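Local coordinates for LPXTG family cell surface protein Fms2 (Enterococcus faecium DO, PDB 5FCE) that probably mediates bacterial adhesion to host or surface ligands as a cell-wall-anchored surface protein, of which this chain is the ligand-binding region, at residues A[26-31]-A[63-68]; A[36-41]-A[93-98]; A[56-61]-A[73-78]; A[8-13]-A[105-110]. All blocks are in the same frame, centred on the assembly; numbering follows the deposited sequence.

Interaction 1: residues A[26-31]-A[63-68]; sequences VKPNKS and VQWTAG
The chain leaves strand 21-28 at P28 and runs through N29 to S31, lying against the end of strand 63-65 and the turn that follows it. K30 and A67 bring their CA atoms to 4.1 Å, and two backbone amides of the turn are donors. The contact joins the C-terminal ends of strands from two separate sheets of the flattened barrel, and the loops that follow them: strand 21-28 belongs to the mixed sheet, whereas 63-65 pairs with 32-34. G68 N points at P28 O, 2.9 Å away, in the plane of the carbonyl and nearly straight at 163°. A67 N gives an even straighter bond, 175°, to S31 OG at 2.9 Å; that hydroxyl is anti to the carbonyl carbon of S31 (chi1 -66°), which carries it across the turn. Between these two bonds the methyl of A67 lies on the backbone of K30, with CB 3.5 Å from CA. On the inner side the buried ring of P28 sets its CG against T66 O, 3.3 Å away, and more loosely beside CB of W65, whose indole meets Y71 and F6 edge-to-face. K27, with CG anti to the backbone N, lays its aliphatic chain along G68, CD reaching 3.6 Å from G68 O.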
loop_
_atom_site.group_PDB
_atom_site.type_symbol
_atom_site.label_atom_id
_atom_site.label_comp_id
_atom_site.label_asym_id
_atom_site.label_seq_id
_atom_site.Cartn_x
_atom_site.Cartn_y
_atom_site.Cartn_z
ATOM N N VAL A 26 -7.012 2.988 0.940
ATOM C CA VAL A 26 -7.365 2.398 -0.343
ATOM C C VAL A 26 -8.876 2.331 -0.510
ATOM O O VAL A 26 -9.617 2.161 0.459
ATOM C CB VAL A 26 -6.736 0.994 -0.531
ATOM C CG1 VAL A 26 -5.214 1.060 -0.316
ATOM C CG2 VAL A 26 -7.342 -0.004 0.438
ATOM N N LYS A 27 -9.330 2.506 -1.742
ATOM C CA LYS A 27 -10.758 2.388 -2.054
ATOM C C LYS A 27 -10.982 1.221 -3.011
ATOM O O LYS A 27 -10.544 1.249 -4.163
ATOM C CB LYS A 27 -11.294 3.695 -2.656
ATOM C CG LYS A 27 -12.798 3.680 -2.929
ATOM C CD LYS A 27 -13.346 5.023 -3.419
ATOM C CE LYS A 27 -12.971 5.307 -4.870
ATOM N NZ LYS A 27 -13.986 6.120 -5.628
ATOM N N PRO A 28 -11.656 0.167 -2.531
ATOM C CA PRO A 28 -11.878 -0.986 -3.409
ATOM C C PRO A 28 -12.981 -0.716 -4.419
ATOM O O PRO A 28 -13.862 0.112 -4.157
ATOM C CB PRO A 28 -12.327 -2.087 -2.451
ATOM C CG PRO A 28 -12.856 -1.374 -1.228
ATOM C CD PRO A 28 -12.239 0.000 -1.186
ATOM N N ASN A 29 -12.948 -1.421 -5.545
ATOM C CA ASN A 29 -13.974 -1.250 -6.566
ATOM C C ASN A 29 -15.174 -2.163 -6.332
ATOM O O ASN A 29 -16.239 -1.976 -6.925
ATOM C CB ASN A 29 -13.402 -1.477 -7.973
ATOM C CG ASN A 29 -13.031 -2.931 -8.232
ATOM O OD1 ASN A 29 -12.624 -3.650 -7.320
ATOM N ND2 ASN A 29 -13.161 -3.365 -9.483
ATOM N N LYS A 30 -14.994 -3.141 -5.453
ATOM C CA LYS A 30 -16.045 -4.103 -5.159
ATOM C C LYS A 30 -15.906 -4.546 -3.719
ATOM O O LYS A 30 -14.874 -4.302 -3.091
ATOM C CB LYS A 30 -15.942 -5.300 -6.100
ATOM C CG LYS A 30 -14.642 -6.058 -5.977
ATOM C CD LYS A 30 -14.578 -7.199 -6.978
ATOM C CE LYS A 30 -15.704 -8.198 -6.741
ATOM N NZ LYS A 30 -15.355 -9.552 -7.258
ATOM N N SER A 31 -16.950 -5.169 -3.187
ATOM C CA SER A 31 -16.913 -5.667 -1.819
ATOM C C SER A 31 -16.348 -7.085 -1.808
ATOM O O SER A 31 -16.824 -7.954 -2.542
ATOM C CB SER A 31 -18.312 -5.647 -1.191
ATOM O OG SER A 31 -18.791 -4.327 -1.033
ATOM N N VAL A 63 -10.037 -9.514 6.555
ATOM C CA VAL A 63 -10.255 -8.152 6.109
ATOM C C VAL A 63 -11.602 -8.074 5.394
ATOM O O VAL A 63 -11.989 -8.987 4.647
ATOM C CB VAL A 63 -9.102 -7.681 5.197
ATOM C CG1 VAL A 63 -9.366 -6.269 4.674
ATOM C CG2 VAL A 63 -7.782 -7.723 5.945
ATOM N N GLN A 64 -12.332 -7.002 5.674
ATOM C CA GLN A 64 -13.634 -6.759 5.078
ATOM C C GLN A 64 -13.553 -5.474 4.253
ATOM O O GLN A 64 -13.459 -4.375 4.812
ATOM C CB GLN A 64 -14.660 -6.628 6.205
ATOM C CG GLN A 64 -16.042 -6.149 5.816
ATOM C CD GLN A 64 -16.799 -5.603 7.025
ATOM O OE1 GLN A 64 -17.331 -4.490 6.992
ATOM N NE2 GLN A 64 -16.834 -6.387 8.104
ATOM N N TRP A 65 -13.553 -5.621 2.929
ATOM C CA TRP A 65 -13.541 -4.485 2.016
ATOM C C TRP A 65 -14.948 -4.227 1.499
ATOM O O TRP A 65 -15.644 -5.153 1.070
ATOM C CB TRP A 65 -12.589 -4.741 0.843
ATOM C CG TRP A 65 -11.131 -4.614 1.213
ATOM C CD1 TRP A 65 -10.542 -3.583 1.906
ATOM C CD2 TRP A 65 -10.075 -5.529 0.885
ATOM N NE1 TRP A 65 -9.190 -3.816 2.036
ATOM C CE2 TRP A 65 -8.880 -5.005 1.422
ATOM C CE3 TRP A 65 -10.023 -6.750 0.195
ATOM C CZ2 TRP A 65 -7.648 -5.659 1.296
ATOM C CZ3 TRP A 65 -8.793 -7.395 0.068
ATOM C CH2 TRP A 65 -7.626 -6.848 0.617
ATOM N N THR A 66 -15.369 -2.971 1.576
ATOM C CA THR A 66 -16.666 -2.559 1.070
ATOM C C THR A 66 -16.474 -1.605 -0.098
ATOM O O THR A 66 -15.774 -0.599 0.026
ATOM C CB THR A 66 -17.481 -1.869 2.157
ATOM O OG1 THR A 66 -17.636 -2.771 3.262
ATOM C CG2 THR A 66 -18.840 -1.491 1.629
ATOM N N ALA A 67 -17.103 -1.938 -1.221
ATOM C CA ALA A 67 -16.975 -1.184 -2.469
ATOM C C ALA A 67 -17.151 0.304 -2.243
ATOM O O ALA A 67 -18.169 0.733 -1.695
ATOM C CB ALA A 67 -17.997 -1.666 -3.481
ATOM N N GLY A 68 -16.146 1.079 -2.649
ATOM C CA GLY A 68 -16.219 2.528 -2.591
ATOM C C GLY A 68 -15.963 3.148 -1.231
ATOM O O GLY A 68 -16.005 4.370 -1.092
#

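Interaction 2: residues A[36-41]-A[93-98]; sequences DVHAVL and IVFYDG
Six hydrogen bonds tie 36-41 to 93-98, five of them between backbone atoms and one to an aspartate side chain. H38 and F95 exchange a reciprocal pair, H38 N to F95 O and F95 N to H38 O, both 2.9 Å, with each donor above the plane of the carbonyl it meets. V40 and I93 form the next pair, and here both donors lie in the carbonyl planes; V40 N to I93 O is 2.8 Å. Where strand 93-96 ends, D97 N still reaches D36 O, while D97 OD1 turns its syn lone pair to D36 N at 2.8 Å. The other oxygen of D97 takes the amide of S35, so this carboxylate grips two consecutive amides. The D36 and D97 carboxylates approach to 4.2 Å between D36 OD2 and D97 OD1, a repulsion that the two amides on D97 probably offset. A water donates to D36 O and, weakly, to F95 O.

These are the two central strands of the four-stranded antiparallel sheet, flanked by 54-60 and 99-103, in the flattened barrel of the SgrA domain. On the face bearing H38, V40, I93 and F95, the imidazole and phenyl lie side by side, 25° from parallel but slid apart with centroids 5.6 Å distant. H38 NE2 is bonded to E57, and its ring stacks with Y59. V40 CG2 meets the edge of F95 at CE1. On the face bearing V37, A39, V94 and Y96, V37 CG1 touches V94 CG1 at 4.0 Å, and W65 packs over both valines.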
loop_
_atom_site.group_PDB
_atom_site.type_symbol
_atom_site.label_atom_id
_atom_site.label_comp_id
_atom_site.label_asym_id
_atom_site.label_seq_id
_atom_site.Cartn_x
_atom_site.Cartn_y
_atom_site.Cartn_z
ATOM N N ASP A 36 -6.871 -13.912 4.355
ATOM C CA ASP A 36 -5.469 -13.559 4.546
ATOM C C ASP A 36 -5.009 -12.561 3.501
ATOM O O ASP A 36 -5.129 -12.798 2.299
ATOM C CB ASP A 36 -4.604 -14.814 4.508
ATOM C CG ASP A 36 -4.974 -15.783 5.587
ATOM O OD1 ASP A 36 -4.450 -15.629 6.709
ATOM O OD2 ASP A 36 -5.819 -16.666 5.314
ATOM N N VAL A 37 -4.495 -11.433 3.970
ATOM C CA VAL A 37 -4.125 -10.345 3.079
ATOM C C VAL A 37 -2.661 -9.978 3.356
ATOM O O VAL A 37 -2.212 -10.044 4.494
ATOM C CB VAL A 37 -5.070 -9.139 3.277
ATOM C CG1 VAL A 37 -4.565 -7.898 2.547
ATOM C CG2 VAL A 37 -6.480 -9.489 2.797
ATOM N N HIS A 38 -1.915 -9.651 2.307
ATOM C CA HIS A 38 -0.516 -9.243 2.450
ATOM C C HIS A 38 -0.304 -8.060 1.534
ATOM O O HIS A 38 -0.397 -8.200 0.314
ATOM C CB HIS A 38 0.398 -10.390 2.019
ATOM C CG HIS A 38 1.861 -10.070 2.079
ATOM N ND1 HIS A 38 2.798 -10.774 1.352
ATOM C CD2 HIS A 38 2.551 -9.145 2.788
ATOM C CE1 HIS A 38 4.003 -10.297 1.613
ATOM N NE2 HIS A 38 3.880 -9.303 2.474
ATOM N N ALA A 39 -0.032 -6.893 2.107
ATOM C CA ALA A 39 0.133 -5.690 1.299
ATOM C C ALA A 39 1.603 -5.300 1.274
ATOM O O ALA A 39 2.252 -5.246 2.319
ATOM C CB ALA A 39 -0.716 -4.573 1.851
ATOM N N VAL A 40 2.136 -5.058 0.079
ATOM C CA VAL A 40 3.562 -4.779 -0.071
ATOM C C VAL A 40 3.758 -3.467 -0.824
ATOM O O VAL A 40 3.274 -3.311 -1.948
ATOM C CB VAL A 40 4.306 -5.924 -0.810
ATOM C CG1 VAL A 40 5.778 -5.569 -1.000
ATOM C CG2 VAL A 40 4.188 -7.234 -0.045
ATOM N N LEU A 41 4.446 -2.516 -0.196
ATOM C CA LEU A 41 4.805 -1.271 -0.871
ATOM C C LEU A 41 6.181 -1.472 -1.514
ATOM O O LEU A 41 7.127 -1.901 -0.849
ATOM C CB LEU A 41 4.850 -0.141 0.151
ATOM C CG LEU A 41 4.658 1.309 -0.265
ATOM C CD1 LEU A 41 3.393 1.487 -1.092
ATOM C CD2 LEU A 41 4.615 2.177 0.994
ATOM N N ILE A 93 1.124 -3.526 -3.843
ATOM C CA ILE A 93 0.632 -4.818 -4.294
ATOM C C ILE A 93 -0.186 -5.422 -3.156
ATOM O O ILE A 93 0.290 -5.517 -2.020
ATOM C CB ILE A 93 1.811 -5.738 -4.671
ATOM C CG1 ILE A 93 2.656 -5.091 -5.777
ATOM C CG2 ILE A 93 1.319 -7.117 -5.156
ATOM C CD1 ILE A 93 3.866 -5.946 -6.189
ATOM N N VAL A 94 -1.427 -5.791 -3.445
ATOM C CA VAL A 94 -2.284 -6.391 -2.428
ATOM C C VAL A 94 -2.580 -7.826 -2.793
ATOM O O VAL A 94 -3.221 -8.100 -3.819
ATOM C CB VAL A 94 -3.608 -5.645 -2.258
ATOM C CG1 VAL A 94 -4.413 -6.268 -1.120
ATOM C CG2 VAL A 94 -3.339 -4.186 -1.951
ATOM N N PHE A 95 -2.083 -8.729 -1.956
ATOM C CA PHE A 95 -2.378 -10.152 -2.091
ATOM C C PHE A 95 -3.561 -10.471 -1.196
ATOM O O PHE A 95 -3.614 -10.009 -0.052
ATOM C CB PHE A 95 -1.172 -10.978 -1.635
ATOM C CG PHE A 95 0.072 -10.741 -2.440
ATOM C CD1 PHE A 95 1.028 -9.827 -2.009
ATOM C CD2 PHE A 95 0.299 -11.442 -3.615
ATOM C CE1 PHE A 95 2.182 -9.615 -2.739
ATOM C CE2 PHE A 95 1.449 -11.231 -4.356
ATOM C CZ PHE A 95 2.395 -10.315 -3.915
ATOM N N TYR A 96 -4.495 -11.271 -1.697
ATOM C CA TYR A 96 -5.689 -11.630 -0.932
ATOM C C TYR A 96 -6.136 -13.029 -1.341
ATOM O O TYR A 96 -6.511 -13.275 -2.504
ATOM C CB TYR A 96 -6.822 -10.590 -1.118
ATOM C CG TYR A 96 -7.297 -10.435 -2.539
ATOM C CD1 TYR A 96 -6.556 -9.702 -3.469
ATOM C CD2 TYR A 96 -8.491 -11.026 -2.963
ATOM C CE1 TYR A 96 -6.985 -9.580 -4.779
ATOM C CE2 TYR A 96 -8.922 -10.906 -4.257
ATOM C CZ TYR A 96 -8.171 -10.188 -5.164
ATOM O OH TYR A 96 -8.627 -10.082 -6.460
ATOM N N ASP A 97 -6.050 -13.947 -0.387
ATOM C CA ASP A 97 -6.489 -15.327 -0.583
ATOM C C ASP A 97 -6.023 -15.977 -1.880
ATOM O O ASP A 97 -6.782 -16.704 -2.532
ATOM C CB ASP A 97 -8.009 -15.420 -0.439
ATOM C CG ASP A 97 -8.463 -15.149 0.975
ATOM O OD1 ASP A 97 -7.583 -15.063 1.859
ATOM O OD2 ASP A 97 -9.688 -15.038 1.206
ATOM N N GLY A 98 -4.775 -15.710 -2.245
ATOM C CA GLY A 98 -4.151 -16.334 -3.397
ATOM C C GLY A 98 -4.156 -15.506 -4.665
ATOM O O GLY A 98 -3.515 -15.871 -5.661
HETATM O O HOH W 1 -2.548 -12.760 1.107
#

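Interaction 3: residues A[56-61]-A[73-78]; sequences GEVYLK and IMISAE
G56, V58 and I75 supply most of the buried surface. The backbone of G56 lies under the branch methyl of I75, whose CG2 sits 3.4 Å from both G56 C and E57 N. On the same side, G56 CA approaches S76 O at 3.6 Å, a CA-H...O contact. A CB on G56 would collide with both S76 O and I75 CG2, so the close crossing depends on the bare glycine. V58 points at the opposing strand with CG1 in the crowded position between backbone N and carbonyl carbon (chi1 66°). That rotation brings CG1 against both isoleucines, 3.8 Å from I73 CG2 and 3.9 Å from I75 CG1, while CB and both methyls crowd round M74 O.

Strands 56-60 and 73-76 cross at 126° with their axes 5.3 Å apart. No direct hydrogen bond joins them: here the edge strand of the four-stranded antiparallel sheet crosses strand 71-76 of the mixed sheet in the flattened barrel. Waters fill the role of the missing bonds. One accepts from S76 N and donates to E57 O, both at 2.8 Å; a second accepts from E57 N and lies within hydrogen-bonding distance of S76 O and E78 OE2. A third water donates to E57 OE2 and to E78 OE2, bridging two carboxylates that would otherwise probably repel, while E57 OE1 is held by H38.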
loop_
_atom_site.group_PDB
_atom_site.type_symbol
_atom_site.label_atom_id
_atom_site.label_comp_id
_atom_site.label_asym_id
_atom_site.label_seq_id
_atom_site.Cartn_x
_atom_site.Cartn_y
_atom_site.Cartn_z
ATOM N N GLY A 56 7.963 -1.446 2.411
ATOM C CA GLY A 56 7.372 -1.983 3.622
ATOM C C GLY A 56 6.243 -2.935 3.304
ATOM O O GLY A 56 5.781 -2.994 2.162
ATOM N N GLU A 57 5.797 -3.679 4.313
ATOM C CA GLU A 57 4.758 -4.679 4.118
ATOM C C GLU A 57 3.995 -4.962 5.406
ATOM O O GLU A 57 4.490 -4.712 6.503
ATOM C CB GLU A 57 5.349 -5.983 3.561
ATOM C CG GLU A 57 6.334 -6.650 4.501
ATOM C CD GLU A 57 7.021 -7.856 3.889
ATOM O OE1 GLU A 57 6.410 -8.541 3.034
ATOM O OE2 GLU A 57 8.180 -8.123 4.287
ATOM N N VAL A 58 2.796 -5.517 5.266
ATOM C CA VAL A 58 1.991 -5.858 6.429
ATOM C C VAL A 58 1.156 -7.089 6.096
ATOM O O VAL A 58 0.780 -7.305 4.939
ATOM C CB VAL A 58 1.096 -4.669 6.882
ATOM C CG1 VAL A 58 0.041 -4.339 5.833
ATOM C CG2 VAL A 58 0.446 -4.958 8.227
ATOM N N TYR A 59 0.907 -7.905 7.113
ATOM C CA TYR A 59 0.063 -9.088 6.985
ATOM C C TYR A 59 -1.196 -8.876 7.813
ATOM O O TYR A 59 -1.120 -8.478 8.983
ATOM C CB TYR A 59 0.811 -10.333 7.472
ATOM C CG TYR A 59 1.979 -10.739 6.605
ATOM C CD1 TYR A 59 1.794 -11.557 5.497
ATOM C CD2 TYR A 59 3.268 -10.313 6.900
ATOM C CE1 TYR A 59 2.863 -11.935 4.705
ATOM C CE2 TYR A 59 4.340 -10.684 6.113
ATOM C CZ TYR A 59 4.130 -11.495 5.022
ATOM O OH TYR A 59 5.196 -11.869 4.236
ATOM N N LEU A 60 -2.351 -9.121 7.203
ATOM C CA LEU A 60 -3.628 -8.847 7.844
ATOM C C LEU A 60 -4.504 -10.076 7.786
ATOM O O LEU A 60 -4.409 -10.883 6.849
ATOM C CB LEU A 60 -4.344 -7.700 7.131
ATOM C CG LEU A 60 -3.627 -6.353 7.184
ATOM C CD1 LEU A 60 -4.206 -5.412 6.138
ATOM C CD2 LEU A 60 -3.760 -5.758 8.581
ATOM N N LYS A 61 -5.380 -10.215 8.775
ATOM C CA LYS A 61 -6.296 -11.351 8.797
ATOM C C LYS A 61 -7.728 -10.859 8.793
ATOM O O LYS A 61 -8.024 -9.827 9.396
ATOM C CB LYS A 61 -6.048 -12.222 10.037
ATOM C CG LYS A 61 -4.625 -12.745 10.159
ATOM C CD LYS A 61 -3.749 -11.744 10.917
ATOM C CE LYS A 61 -2.257 -12.041 10.806
ATOM N NZ LYS A 61 -1.477 -10.778 10.684
ATOM N N ILE A 73 -4.655 0.953 5.331
ATOM C CA ILE A 73 -3.537 0.042 5.516
ATOM C C ILE A 73 -2.401 0.791 6.202
ATOM O O ILE A 73 -2.089 1.939 5.850
ATOM C CB ILE A 73 -3.056 -0.528 4.172
ATOM C CG1 ILE A 73 -4.192 -1.309 3.505
ATOM C CG2 ILE A 73 -1.846 -1.435 4.371
ATOM C CD1 ILE A 73 -3.944 -1.681 2.048
HETATM N N MSE A 74 -1.796 0.149 7.196
HETATM C CA MSE A 74 -0.676 0.749 7.906
HETATM C C MSE A 74 0.543 -0.119 7.703
HETATM O O MSE A 74 0.506 -1.330 7.972
HETATM C CB MSE A 74 -0.996 0.869 9.390
HETATM C CG MSE A 74 -2.271 1.655 9.671
HETATM SE SE MSE A 74 -2.477 1.882 11.605
HETATM C CE MSE A 74 -0.726 1.196 12.176
ATOM N N ILE A 75 1.621 0.501 7.228
ATOM C CA ILE A 75 2.853 -0.214 6.899
ATOM C C ILE A 75 4.087 0.379 7.594
ATOM O O ILE A 75 4.319 1.591 7.554
ATOM C CB ILE A 75 3.054 -0.250 5.367
ATOM C CG1 ILE A 75 2.079 -1.254 4.728
ATOM C CG2 ILE A 75 4.463 -0.648 5.019
ATOM C CD1 ILE A 75 2.060 -1.238 3.192
ATOM N N SER A 76 4.888 -0.471 8.235
ATOM C CA SER A 76 6.128 0.009 8.847
ATOM C C SER A 76 7.124 0.385 7.745
ATOM O O SER A 76 7.384 -0.416 6.857
ATOM C CB SER A 76 6.695 -1.081 9.759
ATOM O OG SER A 76 7.893 -0.676 10.377
ATOM N N ALA A 77 7.679 1.600 7.789
ATOM C CA ALA A 77 8.583 2.074 6.730
ATOM C C ALA A 77 10.010 1.541 6.869
ATOM O O ALA A 77 10.670 1.792 7.877
ATOM C CB ALA A 77 8.612 3.612 6.710
ATOM N N GLU A 78 10.505 0.859 5.839
ATOM C CA GLU A 78 11.861 0.311 5.873
ATOM C C GLU A 78 12.862 1.165 5.082
ATOM O O GLU A 78 14.060 0.855 5.038
ATOM C CB GLU A 78 11.845 -1.141 5.363
ATOM C CG GLU A 78 10.781 -1.998 6.061
ATOM C CD GLU A 78 10.697 -3.431 5.540
ATOM O OE1 GLU A 78 11.481 -3.807 4.633
ATOM O OE2 GLU A 78 9.848 -4.203 6.064
HETATM O O HOH W 2 7.390 -3.274 6.702
HETATM O O HOH W 3 4.383 -3.160 8.819
HETATM O O HOH W 4 9.253 -6.815 6.231
#

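Interaction 4: residues A[8-13]-A[105-110]; sequences VKTDRI and NLKPSS
T10 OG1 donates to S110 OG at 2.8 Å, and S110 OG in turn donates to K107 O at 2.6 Å, so a short hydrogen-bond chain links the two loops. Both hydroxyl oxygens occupy the crowded position between backbone N and carbonyl carbon (chi1 64° for T10, 68° for S110), the rotation that turns them to face each other. The T10 side chain also covers L106 O, with CB and CG2 each 3.2 Å from it, and that carbonyl is hydrogen-bonded to the indole NE1 of W111. D11 CA makes a CA-H...O contact of 3.2 Å to S110 O. Deeper in, I13 CD1 abuts CG of L106 at 3.9 Å, the two chains crossing at about a right angle.

Two short 3-10 turns, 10-12 and 108-110, face each other here, leading into strands 14-16 and 112-114, which pair in parallel within the mixed sheet of the flattened barrel. K107 O accepts both S110 N and S110 OG, which fixes the serine at the end of its turn. On the partner side, I13 N bonds to T10 O at 3.1 Å, closing the turn that presents T10, and D11 O is bound by T112 OG1.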
loop_
_atom_site.group_PDB
_atom_site.type_symbol
_atom_site.label_atom_id
_atom_site.label_comp_id
_atom_site.label_asym_id
_atom_site.label_seq_id
_atom_site.Cartn_x
_atom_site.Cartn_y
_atom_site.Cartn_z
ATOM N N VAL A 8 -6.248 5.009 -4.995
ATOM C CA VAL A 8 -5.715 5.725 -3.843
ATOM C C VAL A 8 -5.629 7.193 -4.176
ATOM O O VAL A 8 -5.118 7.549 -5.239
ATOM C CB VAL A 8 -4.292 5.236 -3.473
ATOM C CG1 VAL A 8 -3.711 6.060 -2.313
ATOM C CG2 VAL A 8 -4.316 3.785 -3.106
ATOM N N LYS A 9 -6.136 8.040 -3.282
ATOM C CA LYS A 9 -5.862 9.469 -3.372
ATOM C C LYS A 9 -4.501 9.712 -2.733
ATOM O O LYS A 9 -4.375 9.741 -1.509
ATOM C CB LYS A 9 -6.929 10.283 -2.643
ATOM C CG LYS A 9 -8.248 10.406 -3.391
ATOM C CD LYS A 9 -9.196 11.335 -2.634
ATOM C CE LYS A 9 -10.590 11.336 -3.246
ATOM N NZ LYS A 9 -11.624 11.803 -2.272
ATOM N N THR A 10 -3.478 9.872 -3.563
ATOM C CA THR A 10 -2.096 9.833 -3.081
ATOM C C THR A 10 -1.748 10.910 -2.049
ATOM O O THR A 10 -0.895 10.675 -1.186
ATOM C CB THR A 10 -1.082 9.857 -4.245
ATOM O OG1 THR A 10 -1.184 11.094 -4.961
ATOM C CG2 THR A 10 -1.343 8.703 -5.208
ATOM N N ASP A 11 -2.388 12.081 -2.117
ATOM C CA ASP A 11 -2.056 13.133 -1.137
ATOM C C ASP A 11 -2.594 12.859 0.270
ATOM O O ASP A 11 -2.205 13.535 1.239
ATOM C CB ASP A 11 -2.395 14.569 -1.609
ATOM C CG ASP A 11 -3.778 14.701 -2.228
ATOM O OD1 ASP A 11 -4.590 13.755 -2.184
ATOM O OD2 ASP A 11 -4.053 15.799 -2.768
ATOM N N ARG A 12 -3.470 11.863 0.374
ATOM C CA ARG A 12 -3.970 11.402 1.664
ATOM C C ARG A 12 -3.109 10.310 2.289
ATOM O O ARG A 12 -3.338 9.930 3.429
ATOM C CB ARG A 12 -5.416 10.932 1.544
ATOM C CG ARG A 12 -6.404 12.081 1.350
ATOM C CD ARG A 12 -7.728 11.548 0.837
ATOM N NE ARG A 12 -8.870 12.272 1.392
ATOM C CZ ARG A 12 -10.141 11.940 1.176
ATOM N NH1 ARG A 12 -10.429 10.890 0.418
ATOM N NH2 ARG A 12 -11.125 12.648 1.718
ATOM N N ILE A 13 -2.114 9.822 1.555
ATOM C CA ILE A 13 -1.125 8.906 2.143
ATOM C C ILE A 13 -0.286 9.706 3.137
ATOM O O ILE A 13 0.141 10.825 2.829
ATOM C CB ILE A 13 -0.218 8.274 1.066
ATOM C CG1 ILE A 13 -1.035 7.302 0.194
ATOM C CG2 ILE A 13 0.994 7.558 1.704
ATOM C CD1 ILE A 13 -0.298 6.787 -1.044
ATOM N N ASN A 105 1.817 3.677 -9.042
ATOM C CA ASN A 105 2.213 5.088 -9.046
ATOM C C ASN A 105 1.656 5.913 -7.887
ATOM O O ASN A 105 0.845 6.833 -8.089
ATOM C CB ASN A 105 1.883 5.741 -10.400
ATOM C CG ASN A 105 2.669 7.017 -10.637
ATOM O OD1 ASN A 105 3.804 7.156 -10.171
ATOM N ND2 ASN A 105 2.068 7.963 -11.356
ATOM N N LEU A 106 2.126 5.605 -6.678
ATOM C CA LEU A 106 1.580 6.218 -5.478
ATOM C C LEU A 106 2.137 7.621 -5.210
ATOM O O LEU A 106 1.665 8.293 -4.305
ATOM C CB LEU A 106 1.757 5.312 -4.253
ATOM C CG LEU A 106 0.587 4.353 -4.017
ATOM C CD1 LEU A 106 0.173 3.632 -5.267
ATOM C CD2 LEU A 106 0.934 3.356 -2.933
ATOM N N LYS A 107 3.119 8.040 -6.010
ATOM C CA LYS A 107 3.575 9.441 -6.054
ATOM C C LYS A 107 3.964 10.022 -4.687
ATOM O O LYS A 107 3.297 10.928 -4.173
ATOM C CB LYS A 107 2.513 10.326 -6.717
ATOM C CG LYS A 107 2.090 9.844 -8.101
ATOM C CD LYS A 107 1.193 10.868 -8.759
ATOM C CE LYS A 107 0.094 10.211 -9.568
ATOM N NZ LYS A 107 -0.770 11.267 -10.181
ATOM N N PRO A 108 5.064 9.514 -4.102
ATOM C CA PRO A 108 5.466 9.911 -2.747
ATOM C C PRO A 108 5.721 11.423 -2.583
ATOM O O PRO A 108 5.604 11.933 -1.473
ATOM C CB PRO A 108 6.742 9.086 -2.492
ATOM C CG PRO A 108 7.239 8.689 -3.838
ATOM C CD PRO A 108 6.004 8.556 -4.710
ATOM N N SER A 109 6.030 12.123 -3.672
ATOM C CA SER A 109 6.137 13.584 -3.644
ATOM C C SER A 109 4.841 14.248 -3.158
ATOM O O SER A 109 4.871 15.356 -2.618
ATOM C CB SER A 109 6.489 14.124 -5.032
ATOM O OG SER A 109 5.354 14.083 -5.892
ATOM N N SER A 110 3.706 13.576 -3.357
ATOM C CA SER A 110 2.404 14.132 -2.984
ATOM C C SER A 110 1.964 13.776 -1.560
ATOM O O SER A 110 0.962 14.305 -1.065
ATOM C CB SER A 110 1.318 13.701 -3.971
ATOM O OG SER A 110 1.064 12.300 -3.863
#

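How the interactions relate
Along the chain, interaction 4 closes the longest loop, from 8-13 to 105-110, and encloses the other three; interactions 1 and 2 interleave, and interaction 3 nests inside interaction 2. Interactions 2 and 3, with centres 10 Å apart, share the four-stranded sheet through neighbouring strands 36-42 and 54-60, where L41 N meets G56 O. Interactions 1 and 3 both reach the mixed sheet, on strands 21-28 and 71-76, where V26 packs on I73. V63 against V37 links interactions 1 and 2. L41 and L106 connect interactions 2 and 4, about 19 Å apart between centres. Spread over the sheets and terminal loops, these contacts probably tie the ligand-binding region into one compact unit.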